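Local coordinates for regulator of nonsense transcripts 2 (Homo sapiens, PDB 2WJV), which acts in nonsense-mediated mRNA decay, its C-terminal region binding the helicase UPF1, at residues 66-74 with 83-94. Sequence-based numbering, arbitrary orientation.
Sequences DTMPFVMLT and KILNVPMSSQLA
The F70 ring has L93 CD2 over one face, and L93 CG lies 4.0 Å from F70 CZ. V87 CG2 meets the ring obliquely, beside F70 CD1. CG of F70 lies anti to the carbonyl carbon (chi1 -89°), and the ring reaches from strand 67-73 to V87 of the partner strand and to L93. With an alanine in place of F70, L93 would probably lose the ring it covers and the V87 methyl its neighbour. On the sheet face that carries F70, L85 CD1 lies 4.1 Å from M72 CB and also touches M72 SD. Strands 67-73 and 82-88 form an antiparallel beta hairpin, and the short, weakly bonded helix 92-96 brings L93 onto the face that carries F70. F70 and L85 are a hydrogen-bonded pair: F70 N gives to L85 O at 2.8 Å, almost straight at 173°, and L85 N returns the bond to F70 O. M68 with V87 and M72 with K83 pair the same way. On the other face of the sheet, P69 CB meets I84 CG2 at 4.2 Å. S91 is the N-cap: its OG accepts from A94 N at 3.1 Å. V71 and M72 also pair in parallel with a strand of the other protein chain.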
loop_
_atom_site.group_PDB
_atom_site.type_symbol
_atom_site.label_atom_id
_atom_site.label_comp_id
_atom_site.label_asym_id
_atom_site.label_seq_id
_atom_site.Cartn_x
_atom_site.Cartn_y
_atom_site.Cartn_z
ATOM N N ASP C 66 15.584 -39.988 -0.700
ATOM C CA ASP C 66 15.527 -41.272 -1.393
ATOM C C ASP C 66 14.596 -42.225 -0.644
ATOM O O ASP C 66 14.538 -42.216 0.591
ATOM C CB ASP C 66 16.926 -41.880 -1.544
ATOM C CG ASP C 66 17.046 -42.773 -2.775
ATOM O OD1 ASP C 66 16.058 -43.463 -3.117
ATOM O OD2 ASP C 66 18.131 -42.779 -3.404
ATOM N N THR C 67 13.884 -43.054 -1.405
ATOM C CA THR C 67 12.687 -43.738 -0.918
ATOM C C THR C 67 12.620 -45.195 -1.340
ATOM O O THR C 67 13.461 -45.674 -2.088
ATOM C CB THR C 67 11.424 -43.007 -1.434
ATOM O OG1 THR C 67 10.820 -42.283 -0.358
ATOM C CG2 THR C 67 10.407 -43.984 -2.025
ATOM N N MET C 68 11.609 -45.892 -0.834
ATOM C CA MET C 68 11.322 -47.257 -1.235
ATOM C C MET C 68 9.807 -47.468 -1.318
ATOM O O MET C 68 9.085 -47.131 -0.375
ATOM C CB MET C 68 11.930 -48.212 -0.212
ATOM C CG MET C 68 11.708 -49.682 -0.468
ATOM S SD MET C 68 12.352 -50.628 0.914
ATOM C CE MET C 68 12.736 -52.187 0.093
ATOM N N PRO C 69 9.322 -48.034 -2.440
ATOM C CA PRO C 69 7.897 -48.330 -2.579
ATOM C C PRO C 69 7.427 -49.574 -1.801
ATOM O O PRO C 69 8.076 -50.620 -1.845
ATOM C CB PRO C 69 7.740 -48.548 -4.087
ATOM C CG PRO C 69 9.042 -49.072 -4.516
ATOM C CD PRO C 69 10.061 -48.359 -3.673
ATOM N N PHE C 70 6.303 -49.425 -1.095
ATOM C CA PHE C 70 5.578 -50.537 -0.472
ATOM C C PHE C 70 4.123 -50.498 -0.934
ATOM O O PHE C 70 3.608 -49.433 -1.274
ATOM C CB PHE C 70 5.619 -50.425 1.060
ATOM C CG PHE C 70 6.812 -51.095 1.704
ATOM C CD1 PHE C 70 8.015 -50.411 1.864
ATOM C CD2 PHE C 70 6.722 -52.399 2.172
ATOM C CE1 PHE C 70 9.121 -51.021 2.470
ATOM C CE2 PHE C 70 7.824 -53.021 2.779
ATOM C CZ PHE C 70 9.026 -52.323 2.927
ATOM N N VAL C 71 3.468 -51.655 -0.933
ATOM C CA VAL C 71 2.043 -51.763 -1.248
ATOM C C VAL C 71 1.227 -51.731 0.037
ATOM O O VAL C 71 1.654 -52.259 1.058
ATOM C CB VAL C 71 1.741 -53.078 -1.995
ATOM C CG1 VAL C 71 0.237 -53.331 -2.088
ATOM C CG2 VAL C 71 2.373 -53.046 -3.370
ATOM N N MET C 72 0.049 -51.119 -0.018
ATOM C CA MET C 72 -0.838 -51.035 1.142
ATOM C C MET C 72 -2.225 -51.577 0.789
ATOM O O MET C 72 -2.766 -51.261 -0.272
ATOM C CB MET C 72 -0.953 -49.583 1.626
ATOM C CG MET C 72 -1.508 -49.442 3.046
ATOM S SD MET C 72 -2.295 -47.840 3.369
ATOM C CE MET C 72 -3.619 -48.308 4.506
ATOM N N LEU C 73 -2.796 -52.378 1.688
ATOM C CA LEU C 73 -4.118 -52.972 1.476
ATOM C C LEU C 73 -5.234 -52.001 1.895
ATOM O O LEU C 73 -5.029 -51.160 2.766
ATOM C CB LEU C 73 -4.221 -54.321 2.211
ATOM C CG LEU C 73 -3.332 -55.459 1.664
ATOM C CD1 LEU C 73 -3.333 -56.674 2.568
ATOM C CD2 LEU C 73 -3.753 -55.873 0.258
ATOM N N THR C 74 -6.404 -52.119 1.258
ATOM C CA THR C 74 -7.493 -51.128 1.382
ATOM C C THR C 74 -8.829 -51.697 0.885
ATOM O O THR C 74 -9.821 -50.971 0.727
ATOM C CB THR C 74 -7.159 -49.834 0.580
ATOM O OG1 THR C 74 -5.999 -49.210 1.142
ATOM C CG2 THR C 74 -8.324 -48.832 0.592
ATOM N N LYS C 83 -2.830 -49.860 -2.743
ATOM C CA LYS C 83 -2.221 -48.562 -3.055
ATOM C C LYS C 83 -0.761 -48.517 -2.612
ATOM O O LYS C 83 -0.360 -49.240 -1.706
ATOM C CB LYS C 83 -3.025 -47.395 -2.454
ATOM C CG LYS C 83 -4.356 -47.153 -3.174
ATOM C CD LYS C 83 -4.638 -45.688 -3.465
ATOM C CE LYS C 83 -5.667 -45.539 -4.597
ATOM N NZ LYS C 83 -5.767 -44.129 -5.094
ATOM N N ILE C 84 0.024 -47.669 -3.276
ATOM C CA ILE C 84 1.473 -47.659 -3.102
ATOM C C ILE C 84 1.948 -46.464 -2.274
ATOM O O ILE C 84 1.595 -45.318 -2.547
ATOM C CB ILE C 84 2.203 -47.690 -4.465
ATOM C CG1 ILE C 84 2.006 -49.059 -5.121
ATOM C CG2 ILE C 84 3.687 -47.412 -4.296
ATOM C CD1 ILE C 84 2.878 -49.298 -6.331
ATOM N N LEU C 85 2.748 -46.766 -1.254
ATOM C CA LEU C 85 3.358 -45.762 -0.400
ATOM C C LEU C 85 4.871 -45.755 -0.611
ATOM O O LEU C 85 5.498 -46.813 -0.738
ATOM C CB LEU C 85 3.080 -46.085 1.067
ATOM C CG LEU C 85 1.638 -46.294 1.508
ATOM C CD1 LEU C 85 1.643 -46.750 2.965
ATOM C CD2 LEU C 85 0.808 -45.032 1.325
ATOM N N ASN C 86 5.452 -44.560 -0.616
ATOM C CA ASN C 86 6.897 -44.393 -0.682
ATOM C C ASN C 86 7.488 -44.304 0.717
ATOM O O ASN C 86 7.367 -43.267 1.375
ATOM C CB ASN C 86 7.220 -43.132 -1.473
ATOM C CG ASN C 86 6.757 -43.230 -2.893
ATOM O OD1 ASN C 86 7.093 -44.178 -3.603
ATOM N ND2 ASN C 86 5.958 -42.270 -3.314
ATOM N N VAL C 87 8.108 -45.395 1.171
ATOM C CA VAL C 87 8.715 -45.456 2.500
ATOM C C VAL C 87 10.152 -44.965 2.387
ATOM O O VAL C 87 10.857 -45.378 1.472
ATOM C CB VAL C 87 8.701 -46.891 3.061
ATOM C CG1 VAL C 87 9.272 -46.918 4.464
ATOM C CG2 VAL C 87 7.286 -47.461 3.055
ATOM N N PRO C 88 10.594 -44.076 3.303
ATOM C CA PRO C 88 11.931 -43.494 3.158
ATOM C C PRO C 88 13.004 -44.432 3.666
ATOM O O PRO C 88 12.689 -45.372 4.403
ATOM C CB PRO C 88 11.870 -42.228 4.023
ATOM C CG PRO C 88 10.740 -42.425 4.968
ATOM C CD PRO C 88 9.952 -43.644 4.555
ATOM N N MET C 89 14.256 -44.180 3.276
ATOM C CA MET C 89 15.391 -45.022 3.701
ATOM C C MET C 89 15.740 -44.776 5.173
ATOM O O MET C 89 16.241 -45.677 5.857
ATOM C CB MET C 89 16.615 -44.797 2.802
ATOM C CG MET C 89 16.386 -45.082 1.319
ATOM S SD MET C 89 15.913 -46.786 0.944
ATOM C CE MET C 89 14.177 -46.760 1.334
ATOM N N SER C 90 15.479 -43.549 5.636
ATOM C CA SER C 90 15.460 -43.210 7.063
ATOM C C SER C 90 14.803 -44.308 7.917
ATOM O O SER C 90 15.442 -44.883 8.796
ATOM C CB SER C 90 14.702 -41.888 7.277
ATOM O OG SER C 90 15.498 -40.763 6.936
ATOM N N SER C 91 13.537 -44.605 7.627
ATOM C CA SER C 91 12.708 -45.472 8.474
ATOM C C SER C 91 13.310 -46.846 8.750
ATOM O O SER C 91 14.116 -47.345 7.973
ATOM C CB SER C 91 11.335 -45.678 7.832
ATOM O OG SER C 91 11.399 -46.702 6.851
ATOM N N GLN C 92 12.867 -47.455 9.850
ATOM C CA GLN C 92 13.326 -48.790 10.266
ATOM C C GLN C 92 12.762 -49.895 9.377
ATOM O O GLN C 92 13.285 -51.014 9.370
ATOM C CB GLN C 92 12.901 -49.105 11.707
ATOM C CG GLN C 92 13.353 -48.121 12.764
ATOM C CD GLN C 92 12.814 -48.476 14.136
ATOM O OE1 GLN C 92 12.837 -49.639 14.544
ATOM N NE2 GLN C 92 12.330 -47.470 14.862
ATOM N N LEU C 93 11.668 -49.594 8.675
ATOM C CA LEU C 93 11.053 -50.552 7.769
ATOM C C LEU C 93 11.875 -50.655 6.487
ATOM O O LEU C 93 12.091 -51.753 5.966
ATOM C CB LEU C 93 9.614 -50.146 7.461
ATOM C CG LEU C 93 8.768 -51.201 6.747
ATOM C CD1 LEU C 93 8.898 -52.572 7.411
ATOM C CD2 LEU C 93 7.311 -50.746 6.701
ATOM N N ALA C 94 12.329 -49.503 5.988
ATOM C CA ALA C 94 13.289 -49.464 4.889
ATOM C C ALA C 94 14.659 -49.888 5.411
ATOM O O ALA C 94 15.183 -50.906 4.985
ATOM C CB ALA C 94 13.352 -48.083 4.279
#